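Local coordinates for protein ferulic acid decarboxylase 1 (Candida dubliniensis, PDB 4ZAD) that catalyses the reversible decarboxylation of cinnamic, coumaric and ferulic acids to styrene-type vinyl products, using manganese and a prenylated flavin cofactor, at residues Arg40-Asn45 and Leu71-Gly76; Phe287-Gly292 and Asp328-Leu333; Gln366-Ala371 and Ala452-Ala457. All coordinates share one frame; numbering follows the deposited sequence.

Contact 1 (Arg40-Asn45 and Leu71-Gly76)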
loop_
_atom_site.group_PDB
_atom_site.type_symbol
_atom_site.label_atom_id
_atom_site.label_comp_id
_atom_site.label_asym_id
_atom_site.label_seq_id
_atom_site.Cartn_x
_atom_site.Cartn_y
_atom_site.Cartn_z
ATOM N N ARG A 40 -4.227 -6.068 -20.552
ATOM C CA ARG A 40 -3.794 -5.171 -19.495
ATOM C C ARG A 40 -4.867 -4.241 -18.948
ATOM O O ARG A 40 -4.917 -4.003 -17.751
ATOM C CB ARG A 40 -2.637 -4.308 -19.971
ATOM C CG ARG A 40 -1.305 -4.944 -19.645
ATOM C CD ARG A 40 -1.146 -4.903 -18.171
ATOM N NE ARG A 40 -0.774 -6.176 -17.596
ATOM C CZ ARG A 40 -0.718 -6.385 -16.286
ATOM N NH1 ARG A 40 -1.022 -5.404 -15.449
ATOM N NH2 ARG A 40 -0.343 -7.563 -15.814
ATOM N N LYS A 41 -5.681 -3.676 -19.830
ATOM C CA LYS A 41 -6.728 -2.790 -19.420
ATOM C C LYS A 41 -7.827 -3.625 -18.704
ATOM O O LYS A 41 -8.358 -3.197 -17.676
ATOM C CB LYS A 41 -7.240 -2.009 -20.628
ATOM C CG LYS A 41 -8.243 -0.929 -20.280
ATOM C CD LYS A 41 -8.324 0.228 -21.304
ATOM C CE LYS A 41 -9.106 1.453 -20.667
ATOM N NZ LYS A 41 -9.527 2.622 -21.578
ATOM N N ALA A 42 -8.100 -4.831 -19.208
ATOM C CA ALA A 42 -8.928 -5.823 -18.513
ATOM C C ALA A 42 -8.463 -6.151 -17.049
ATOM O O ALA A 42 -9.253 -6.109 -16.117
ATOM C CB ALA A 42 -8.996 -7.104 -19.339
ATOM N N TYR A 43 -7.177 -6.448 -16.867
ATOM C CA TYR A 43 -6.620 -6.760 -15.573
ATOM C C TYR A 43 -6.831 -5.612 -14.656
ATOM O O TYR A 43 -7.297 -5.784 -13.531
ATOM C CB TYR A 43 -5.103 -6.972 -15.639
ATOM C CG TYR A 43 -4.610 -8.265 -16.253
ATOM C CD1 TYR A 43 -4.975 -9.497 -15.726
ATOM C CD2 TYR A 43 -3.729 -8.249 -17.327
ATOM C CE1 TYR A 43 -4.514 -10.674 -16.287
ATOM C CE2 TYR A 43 -3.251 -9.411 -17.882
ATOM C CZ TYR A 43 -3.631 -10.621 -17.356
ATOM O OH TYR A 43 -3.150 -11.773 -17.903
ATOM N N GLU A 44 -6.452 -4.442 -15.135
ATOM C CA GLU A 44 -6.235 -3.276 -14.267
ATOM C C GLU A 44 -7.550 -2.668 -13.825
ATOM O O GLU A 44 -7.617 -2.072 -12.763
ATOM C CB GLU A 44 -5.327 -2.228 -14.963
ATOM C CG GLU A 44 -3.862 -2.705 -15.112
ATOM C CD GLU A 44 -2.989 -1.958 -16.171
ATOM O OE1 GLU A 44 -1.894 -2.479 -16.473
ATOM O OE2 GLU A 44 -3.361 -0.866 -16.681
ATOM N N ASN A 45 -8.595 -2.823 -14.636
ATOM C CA ASN A 45 -9.912 -2.273 -14.274
ATOM C C ASN A 45 -10.928 -3.350 -13.869
ATOM O O ASN A 45 -12.051 -3.033 -13.473
ATOM C CB ASN A 45 -10.401 -1.329 -15.375
ATOM C CG ASN A 45 -9.350 -0.252 -15.715
ATOM O OD1 ASN A 45 -9.279 0.800 -15.073
ATOM N ND2 ASN A 45 -8.491 -0.551 -16.689
ATOM N N LEU A 71 -7.821 -16.561 -25.409
ATOM C CA LEU A 71 -8.521 -16.136 -24.187
ATOM C C LEU A 71 -7.490 -15.414 -23.358
ATOM O O LEU A 71 -6.393 -15.928 -23.166
ATOM C CB LEU A 71 -9.053 -17.324 -23.387
ATOM C CG LEU A 71 -9.757 -16.949 -22.085
ATOM C CD1 LEU A 71 -10.931 -16.034 -22.365
ATOM C CD2 LEU A 71 -10.210 -18.170 -21.312
ATOM N N GLY A 72 -7.833 -14.234 -22.854
ATOM C CA GLY A 72 -6.926 -13.473 -21.996
ATOM C C GLY A 72 -7.426 -13.273 -20.564
ATOM O O GLY A 72 -8.595 -13.398 -20.282
ATOM N N CYS A 73 -6.539 -12.960 -19.642
ATOM C CA CYS A 73 -6.968 -12.740 -18.269
ATOM C C CYS A 73 -7.662 -13.902 -17.577
ATOM O O CYS A 73 -8.552 -13.662 -16.777
ATOM C CB CYS A 73 -7.921 -11.558 -18.218
ATOM S SG CYS A 73 -7.162 -10.165 -18.799
ATOM N N PRO A 74 -7.247 -15.155 -17.863
ATOM C CA PRO A 74 -7.936 -16.310 -17.291
ATOM C C PRO A 74 -7.899 -16.335 -15.772
ATOM O O PRO A 74 -8.806 -16.903 -15.143
ATOM C CB PRO A 74 -7.171 -17.496 -17.871
ATOM C CG PRO A 74 -5.791 -16.939 -18.158
ATOM C CD PRO A 74 -6.031 -15.547 -18.595
ATOM N N GLY A 75 -6.866 -15.713 -15.202
ATOM C CA GLY A 75 -6.674 -15.665 -13.768
ATOM C C GLY A 75 -6.682 -14.246 -13.261
ATOM O O GLY A 75 -6.176 -13.964 -12.171
ATOM N N GLY A 76 -7.225 -13.325 -14.043
ATOM C CA GLY A 76 -7.215 -11.928 -13.638
ATOM C C GLY A 76 -8.371 -11.720 -12.691
ATOM O O GLY A 76 -9.244 -12.563 -12.622
HETATM O O HOH W 1 -4.042 -12.525 -20.411
#

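Contact 2 (Phe287-Gly292 and Asp328-Leu333). With 4LU (1-deoxy-5-O-phosphono-1-(3,3,4,5-tetramethyl-9,11-dioxo-2,3,8,9,10,11-hexahydro-7H-quinolino[1,8-fg]pteridin-12-ium-7-y l)-D-ribitol), chain E.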
loop_
_atom_site.group_PDB
_atom_site.type_symbol
_atom_site.label_atom_id
_atom_site.label_comp_id
_atom_site.label_asym_id
_atom_site.label_seq_id
_atom_site.Cartn_x
_atom_site.Cartn_y
_atom_site.Cartn_z
ATOM N N PHE A 287 11.391 -10.323 -21.257
ATOM C CA PHE A 287 9.937 -10.354 -21.224
ATOM C C PHE A 287 9.485 -9.403 -20.105
ATOM O O PHE A 287 10.141 -9.296 -19.075
ATOM C CB PHE A 287 9.523 -11.796 -20.937
ATOM C CG PHE A 287 8.063 -12.059 -21.021
ATOM C CD1 PHE A 287 7.366 -11.772 -22.156
ATOM C CD2 PHE A 287 7.410 -12.683 -19.976
ATOM C CE1 PHE A 287 6.014 -12.051 -22.270
ATOM C CE2 PHE A 287 6.055 -12.951 -20.039
ATOM C CZ PHE A 287 5.344 -12.628 -21.203
ATOM N N GLY A 288 8.390 -8.699 -20.325
ATOM C CA GLY A 288 7.705 -7.972 -19.266
ATOM C C GLY A 288 7.127 -8.951 -18.264
ATOM O O GLY A 288 6.275 -9.751 -18.593
ATOM N N GLU A 289 7.655 -8.947 -17.045
ATOM C CA GLU A 289 7.349 -10.007 -16.078
ATOM C C GLU A 289 6.752 -9.470 -14.776
ATOM O O GLU A 289 6.485 -8.278 -14.627
ATOM C CB GLU A 289 8.605 -10.875 -15.791
ATOM C CG GLU A 289 8.624 -12.294 -16.455
ATOM C CD GLU A 289 8.054 -13.439 -15.599
ATOM O OE1 GLU A 289 7.161 -13.221 -14.747
ATOM O OE2 GLU A 289 8.516 -14.591 -15.804
ATOM N N MET A 290 6.592 -10.398 -13.842
ATOM C CA MET A 290 5.792 -10.279 -12.634
ATOM C C MET A 290 6.026 -9.115 -11.679
ATOM O O MET A 290 5.170 -8.857 -10.820
ATOM C CB MET A 290 5.908 -11.606 -11.844
ATOM C CG MET A 290 7.318 -11.920 -11.342
ATOM S SD MET A 290 7.365 -13.512 -10.534
ATOM C CE MET A 290 6.414 -13.088 -9.079
ATOM N N HIS A 291 7.146 -8.418 -11.798
ATOM C CA HIS A 291 7.392 -7.277 -10.936
ATOM C C HIS A 291 7.064 -5.984 -11.632
ATOM O O HIS A 291 7.229 -4.921 -11.056
ATOM C CB HIS A 291 8.806 -7.310 -10.430
ATOM C CG HIS A 291 9.124 -8.563 -9.681
ATOM N ND1 HIS A 291 10.044 -9.484 -10.130
ATOM C CD2 HIS A 291 8.613 -9.070 -8.530
ATOM C CE1 HIS A 291 10.110 -10.488 -9.272
ATOM N NE2 HIS A 291 9.243 -10.270 -8.300
ATOM N N GLY A 292 6.584 -6.076 -12.866
ATOM C CA GLY A 292 6.083 -4.915 -13.585
ATOM C C GLY A 292 7.034 -4.218 -14.546
ATOM O O GLY A 292 6.687 -3.138 -15.062
ATOM N N ASP A 328 -2.434 -9.750 -11.724
ATOM C CA ASP A 328 -2.490 -10.684 -12.863
ATOM C C ASP A 328 -2.111 -12.073 -12.407
ATOM O O ASP A 328 -1.807 -12.238 -11.244
ATOM C CB ASP A 328 -1.671 -10.197 -14.091
ATOM C CG ASP A 328 -0.145 -10.267 -13.916
ATOM O OD1 ASP A 328 0.448 -11.363 -13.874
ATOM O OD2 ASP A 328 0.498 -9.211 -13.928
ATOM N N GLU A 329 -2.160 -13.073 -13.288
ATOM C CA GLU A 329 -1.807 -14.457 -12.922
ATOM C C GLU A 329 -0.454 -14.581 -12.249
ATOM O O GLU A 329 -0.256 -15.504 -11.468
ATOM C CB GLU A 329 -1.756 -15.406 -14.133
ATOM C CG GLU A 329 -3.058 -15.611 -14.914
ATOM C CD GLU A 329 -3.451 -14.395 -15.744
ATOM O OE1 GLU A 329 -2.558 -13.660 -16.238
ATOM O OE2 GLU A 329 -4.676 -14.198 -15.887
ATOM N N THR A 330 0.505 -13.717 -12.551
ATOM C CA THR A 330 1.800 -13.841 -11.873
ATOM C C THR A 330 1.682 -13.310 -10.446
ATOM O O THR A 330 2.661 -13.266 -9.707
ATOM C CB THR A 330 2.950 -13.130 -12.605
ATOM O OG1 THR A 330 2.655 -11.728 -12.769
ATOM C CG2 THR A 330 3.164 -13.753 -13.952
ATOM N N HIS A 331 0.474 -12.908 -10.058
ATOM C CA HIS A 331 0.216 -12.529 -8.676
ATOM C C HIS A 331 -0.761 -13.522 -8.005
ATOM O O HIS A 331 -0.449 -14.144 -6.963
ATOM C CB HIS A 331 -0.222 -11.055 -8.643
ATOM C CG HIS A 331 0.635 -10.179 -9.507
ATOM N ND1 HIS A 331 2.010 -10.145 -9.384
ATOM C CD2 HIS A 331 0.337 -9.376 -10.554
ATOM C CE1 HIS A 331 2.510 -9.323 -10.286
ATOM N NE2 HIS A 331 1.516 -8.842 -11.008
ATOM N N THR A 332 -1.921 -13.699 -8.617
ATOM C CA THR A 332 -2.941 -14.551 -8.043
ATOM C C THR A 332 -2.468 -16.002 -8.029
ATOM O O THR A 332 -2.724 -16.731 -7.057
ATOM C CB THR A 332 -4.205 -14.514 -8.830
ATOM O OG1 THR A 332 -3.904 -14.837 -10.190
ATOM C CG2 THR A 332 -4.875 -13.151 -8.710
ATOM N N LEU A 333 -1.786 -16.423 -9.086
ATOM C CA LEU A 333 -1.372 -17.807 -9.153
ATOM C C LEU A 333 0.054 -17.987 -8.631
ATOM O O LEU A 333 0.320 -18.928 -7.892
ATOM C CB LEU A 333 -1.499 -18.395 -10.581
ATOM C CG LEU A 333 -2.886 -18.649 -11.178
ATOM C CD1 LEU A 333 -2.752 -19.336 -12.505
ATOM C CD2 LEU A 333 -3.763 -19.492 -10.210
HETATM C C9 4LU E . 3.755 -18.860 -13.391
HETATM C C8 4LU E . 2.607 -18.521 -14.118
HETATM C C7 4LU E . 2.708 -17.854 -15.347
HETATM C C10 4LU E . 7.320 -19.520 -14.079
HETATM C C6 4LU E . 4.065 -17.447 -15.813
HETATM N N3 4LU E . 9.716 -19.613 -15.385
HETATM C C2 4LU E . 9.516 -20.388 -14.312
HETATM C C13 4LU E . 4.037 -17.814 -18.160
HETATM C C5 4LU E . 4.253 -16.763 -17.097
HETATM C C1 4LU E . 6.693 -16.815 -16.507
HETATM O O2 4LU E . 10.441 -21.137 -13.970
HETATM N N1 4LU E . 8.329 -20.340 -13.659
HETATM C C4 4LU E . 8.764 -18.769 -15.833
HETATM O O4 4LU E . 9.091 -18.106 -16.846
HETATM C C4A 4LU E . 7.547 -18.687 -15.197
HETATM N N5 4LU E . 6.521 -17.502 -15.413
HETATM C C3 4LU E . 5.648 -16.442 -17.345
HETATM C C12 4LU E . 3.291 -15.605 -17.347
HETATM C C5A 4LU E . 5.241 -17.795 -14.973
HETATM C C7M 4LU E . 1.504 -17.492 -16.176
HETATM C C8M 4LU E . 1.285 -18.954 -13.539
HETATM C C9A 4LU E . 5.060 -18.659 -13.869
HETATM N N10 4LU E . 6.130 -19.507 -13.415
HETATM C "C1'" 4LU E . 6.226 -19.913 -12.006
HETATM C "C2'" 4LU E . 6.061 -21.431 -11.941
HETATM O "O2'" 4LU E . 4.919 -21.802 -12.739
HETATM C "C3'" 4LU E . 5.920 -21.944 -10.502
HETATM O "O3'" 4LU E . 7.128 -21.664 -9.763
HETATM C "C4'" 4LU E . 5.625 -23.458 -10.445
HETATM O "O4'" 4LU E . 5.839 -23.933 -9.112
HETATM C "C5'" 4LU E . 6.557 -24.257 -11.372
HETATM O "O5'" 4LU E . 6.361 -25.655 -11.307
HETATM P P 4LU E . 7.337 -26.642 -10.537
HETATM O O2P 4LU E . 6.738 -27.961 -11.024
HETATM O O3P 4LU E . 7.124 -26.266 -9.055
HETATM O O1P 4LU E . 8.735 -26.329 -11.026
#

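Contact 3 (Gln366-Ala371 and Ala452-Ala457)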
loop_
_atom_site.group_PDB
_atom_site.type_symbol
_atom_site.label_atom_id
_atom_site.label_comp_id
_atom_site.label_asym_id
_atom_site.label_seq_id
_atom_site.Cartn_x
_atom_site.Cartn_y
_atom_site.Cartn_z
ATOM N N GLN A 366 3.924 -7.276 -5.525
ATOM C CA GLN A 366 4.372 -8.121 -6.695
ATOM C C GLN A 366 4.957 -9.490 -6.259
ATOM O O GLN A 366 5.840 -10.069 -6.905
ATOM C CB GLN A 366 5.377 -7.379 -7.566
ATOM C CG GLN A 366 4.993 -5.970 -7.894
ATOM C CD GLN A 366 3.885 -5.862 -8.900
ATOM O OE1 GLN A 366 3.101 -4.922 -8.848
ATOM N NE2 GLN A 366 3.812 -6.806 -9.833
ATOM N N ALA A 367 4.445 -10.010 -5.151
ATOM C CA ALA A 367 4.760 -11.354 -4.721
ATOM C C ALA A 367 6.202 -11.434 -4.281
ATOM O O ALA A 367 6.810 -12.504 -4.354
ATOM C CB ALA A 367 4.438 -12.388 -5.798
ATOM N N LEU A 368 6.710 -10.311 -3.772
ATOM C CA LEU A 368 8.014 -10.219 -3.105
ATOM C C LEU A 368 7.876 -10.290 -1.579
ATOM O O LEU A 368 8.861 -10.556 -0.882
ATOM C CB LEU A 368 8.709 -8.925 -3.490
ATOM C CG LEU A 368 9.245 -8.936 -4.923
ATOM C CD1 LEU A 368 9.358 -7.567 -5.513
ATOM C CD2 LEU A 368 10.588 -9.673 -4.971
ATOM N N TRP A 369 6.662 -10.095 -1.060
ATOM C CA TRP A 369 6.425 -10.084 0.392
ATOM C C TRP A 369 5.546 -11.218 0.741
ATOM O O TRP A 369 4.610 -11.511 0.015
ATOM C CB TRP A 369 5.626 -8.864 0.811
ATOM C CG TRP A 369 6.302 -7.624 0.872
ATOM C CD1 TRP A 369 7.527 -7.323 0.383
ATOM C CD2 TRP A 369 5.768 -6.432 1.418
ATOM N NE1 TRP A 369 7.804 -5.989 0.612
ATOM C CE2 TRP A 369 6.728 -5.430 1.258
ATOM C CE3 TRP A 369 4.555 -6.114 2.019
ATOM C CZ2 TRP A 369 6.525 -4.142 1.696
ATOM C CZ3 TRP A 369 4.340 -4.863 2.444
ATOM C CH2 TRP A 369 5.325 -3.872 2.292
ATOM N N LEU A 370 5.760 -11.788 1.903
ATOM C CA LEU A 370 4.829 -12.821 2.418
ATOM C C LEU A 370 4.414 -12.367 3.789
ATOM O O LEU A 370 5.224 -12.248 4.661
ATOM C CB LEU A 370 5.493 -14.203 2.508
ATOM C CG LEU A 370 4.586 -15.347 2.992
ATOM C CD1 LEU A 370 3.530 -15.614 1.919
ATOM C CD2 LEU A 370 5.342 -16.636 3.327
ATOM N N ALA A 371 3.150 -12.067 3.961
ATOM C CA ALA A 371 2.634 -11.726 5.269
ATOM C C ALA A 371 2.413 -13.026 5.996
ATOM O O ALA A 371 1.890 -13.990 5.392
ATOM C CB ALA A 371 1.317 -10.953 5.142
ATOM N N ALA A 452 16.541 -14.074 -8.896
ATOM C CA ALA A 452 17.124 -13.354 -10.058
ATOM C C ALA A 452 16.187 -12.458 -10.866
ATOM O O ALA A 452 16.672 -11.550 -11.509
ATOM C CB ALA A 452 17.832 -14.343 -11.030
ATOM N N LEU A 453 14.883 -12.717 -10.877
ATOM C CA LEU A 453 13.958 -11.786 -11.545
ATOM C C LEU A 453 13.655 -10.494 -10.761
ATOM O O LEU A 453 13.332 -9.491 -11.391
ATOM C CB LEU A 453 12.649 -12.458 -11.940
ATOM C CG LEU A 453 12.609 -13.272 -13.248
ATOM C CD1 LEU A 453 13.549 -14.524 -13.210
ATOM C CD2 LEU A 453 11.144 -13.677 -13.577
ATOM N N ALA A 454 13.746 -10.487 -9.427
ATOM C CA ALA A 454 13.529 -9.252 -8.660
ATOM C C ALA A 454 14.296 -8.162 -9.354
ATOM O O ALA A 454 15.483 -8.348 -9.647
ATOM C CB ALA A 454 14.034 -9.352 -7.243
ATOM N N PRO A 455 13.629 -7.019 -9.634
ATOM C CA PRO A 455 14.325 -5.964 -10.311
ATOM C C PRO A 455 15.536 -5.467 -9.560
ATOM O O PRO A 455 16.597 -5.240 -10.190
ATOM C CB PRO A 455 13.252 -4.888 -10.429
ATOM C CG PRO A 455 12.037 -5.661 -10.605
ATOM C CD PRO A 455 12.174 -6.774 -9.656
ATOM N N PHE A 456 15.384 -5.298 -8.241
ATOM C CA PHE A 456 16.478 -4.794 -7.418
ATOM C C PHE A 456 17.703 -5.712 -7.511
ATOM O O PHE A 456 18.824 -5.242 -7.339
ATOM C CB PHE A 456 16.051 -4.529 -5.954
ATOM C CG PHE A 456 15.291 -5.664 -5.292
ATOM C CD1 PHE A 456 15.927 -6.829 -4.931
ATOM C CD2 PHE A 456 13.950 -5.532 -4.982
ATOM C CE1 PHE A 456 15.218 -7.845 -4.299
ATOM C CE2 PHE A 456 13.248 -6.549 -4.339
ATOM C CZ PHE A 456 13.861 -7.691 -4.012
ATOM N N ALA A 457 17.470 -6.998 -7.812
ATOM C CA ALA A 457 18.558 -7.954 -8.081
ATOM C C ALA A 457 19.024 -7.932 -9.549
ATOM O O ALA A 457 20.219 -7.926 -9.806
ATOM C CB ALA A 457 18.177 -9.374 -7.657
#

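Contact 1 (Arg40-Asn45 and Leu71-Gly76)
A buried sulfur-aromatic contact joins Tyr43, near the C-terminal end of helix 34-45, to Cys73 in the loop that leaves strand 69-71. The SG of Cys73 sits over the middle of the phenol ring, 3.7 Å from the centroid of Tyr43 and only 11° off the ring normal. The same sulfur also presses on the helix, its SG lying 3.6 Å from Ala42 CB. Gly76 comes in at the ring's edge instead, near the ring plane, with its CA 3.9 Å from Tyr43 CD1. Both ends of the type I beta turn Cys73-Gly76 thus hold the ring, in the N-terminal domain of this UbiD-family enzyme. With CG beside the backbone N and opposite the carbonyl carbon (chi1 -74°), Tyr43 carries its ring under Cys73 SG and sets the CD1 edge at Gly76. Its hydroxyl reaches a water that donates to Tyr43 OH at 2.8 Å and accepts from Cys73 N at 2.6 Å. Glu329 and the backbone N of Asn322 also bond this oxygen, so the phenol is fixed at its far end too. On the side of the ring away from the sulfur lies the guanidinium of Arg40, one face of it towards Tyr43 CD2. That group is kept in place by an almost straight salt bridge, 3.2 Å from Arg40 NH1 to Glu44 OE1, and by a second one to Asp328.

Contact 2 (Phe287-Gly292 and Asp328-Leu333)
Met290 and Thr330 meet side by side through the roots of their side chains: Met290 CB lies 3.4 Å from Thr330 OG1 and equally close to Thr330 CB. The threonine is turned with OG1 between its backbone N and carbonyl carbon (chi1 58°), which packs the hydroxyl oxygen on the methionine and leaves CG2 directed at the cofactor. That methyl stops 3.9 Å from C12 of the prenylated flavin, a methyl carried by the ring that prenylation adds. Farther out, the methionine chain bends at chi3, and Met290 CE comes to 3.8 Å from Thr330 O. The imidazole of His331 offers one face to Thr330 OG1, which sits above the rim of the ring, and its NE2 is hydrogen-bonded to the carbonyl of Gly324. Thr330 belongs to the short helix 329-332, whose N-cap is Asp328: OD1 of Asp328 takes the N-H of Thr330 at 2.7 Å, from the anti side and 28° out of the carboxylate plane. The same OD1 also accepts from Thr330 OG1, in a bond modelled very short. Glu289 and Thr330 both line the flavin pocket, where the loop following strand 280-284 meets helix 329-332. That loop carries Glu289, the predicted proton donor, and turns back in a type I beta turn from Glu289 to Gly292. Glu289 was modelled in two conformers, so its exact position is uncertain; one of them bends at chi2 and puts the carboxylate beside the prenylated ring. Arg179, a cofactor-binding residue, stands close by, consistent with the Glu-Arg-Glu network of UbiD enzymes. Beyond the turn, the second subunit's Trp430 donates to the carbonyl oxygen of His291.

Contact 3 (Gln366-Ala371 and Ala452-Ala457)
Leu368 lays its branched end against the CZ-CE2 end of the Phe456 ring and the methyl of Ala454. It stands just before strand 369-374 of the five-stranded mixed sheet in the C-terminal domain, and its partners form the start of the short helix 455-458, with Ala454 at the N-cap position. The junction is wholly apolar and small. Leu368 CD2 does most of the touching, 3.9 Å from Phe456 CZ and 4.1 Å from Ala454 CB, while the other branch, CD1, reaches Phe456 CE2 at 4.2 Å. The leucine and phenylalanine side chains run past one another in opposite directions, so each meets its neighbour near the far end, and the methyl approaches the ring obliquely. Phe456 gets there with CG placed between its own backbone N and carbonyl carbon (chi1 49°), which folds the ring back over the beginning of the helix and sets one face on Ala454. On the strand side, Gln366 and Ala367 both adopt left-handed helical backbone angles, making the bend from which the chain enters the sheet. There Leu368 already bonds to the backbone of His411 and Glu412, and His411 also meets the Phe456 ring edge-to-face. Nearer the active site, His291 touches both Leu368 and Pro455. Thr433 of the second subunit packs on Leu368, and His436 of that subunit packs on Phe456, so the contact borders the dimer interface. Under the aromatic ring, Ala454 CB lies 3.5 Å from the plane of Phe456, displaced towards the rim.

In the fold
From the N terminus the three contacts close in series, with no nesting or crossing. Contact 1 closes first, around strands 49-52 and 69-71 of the four-stranded mixed sheet that strand 317-319 also joins. Contact 2 then encloses a span with strands 300-312 and 317-319, bringing the loop after strand 280-284 to helix 329-332. Contact 3 closes the longest loop, within the C-terminal domain, from the start of strand 369-374 to helix 455-458. In space contact 2 lies between the others, touching contact 1 through Tyr43-Glu329 and Arg40-Asp328, and contact 3 through a probable hydrogen bond from Gln366 NE2 to Met290 O and through His291 packing on Leu368. All three touch the second subunit.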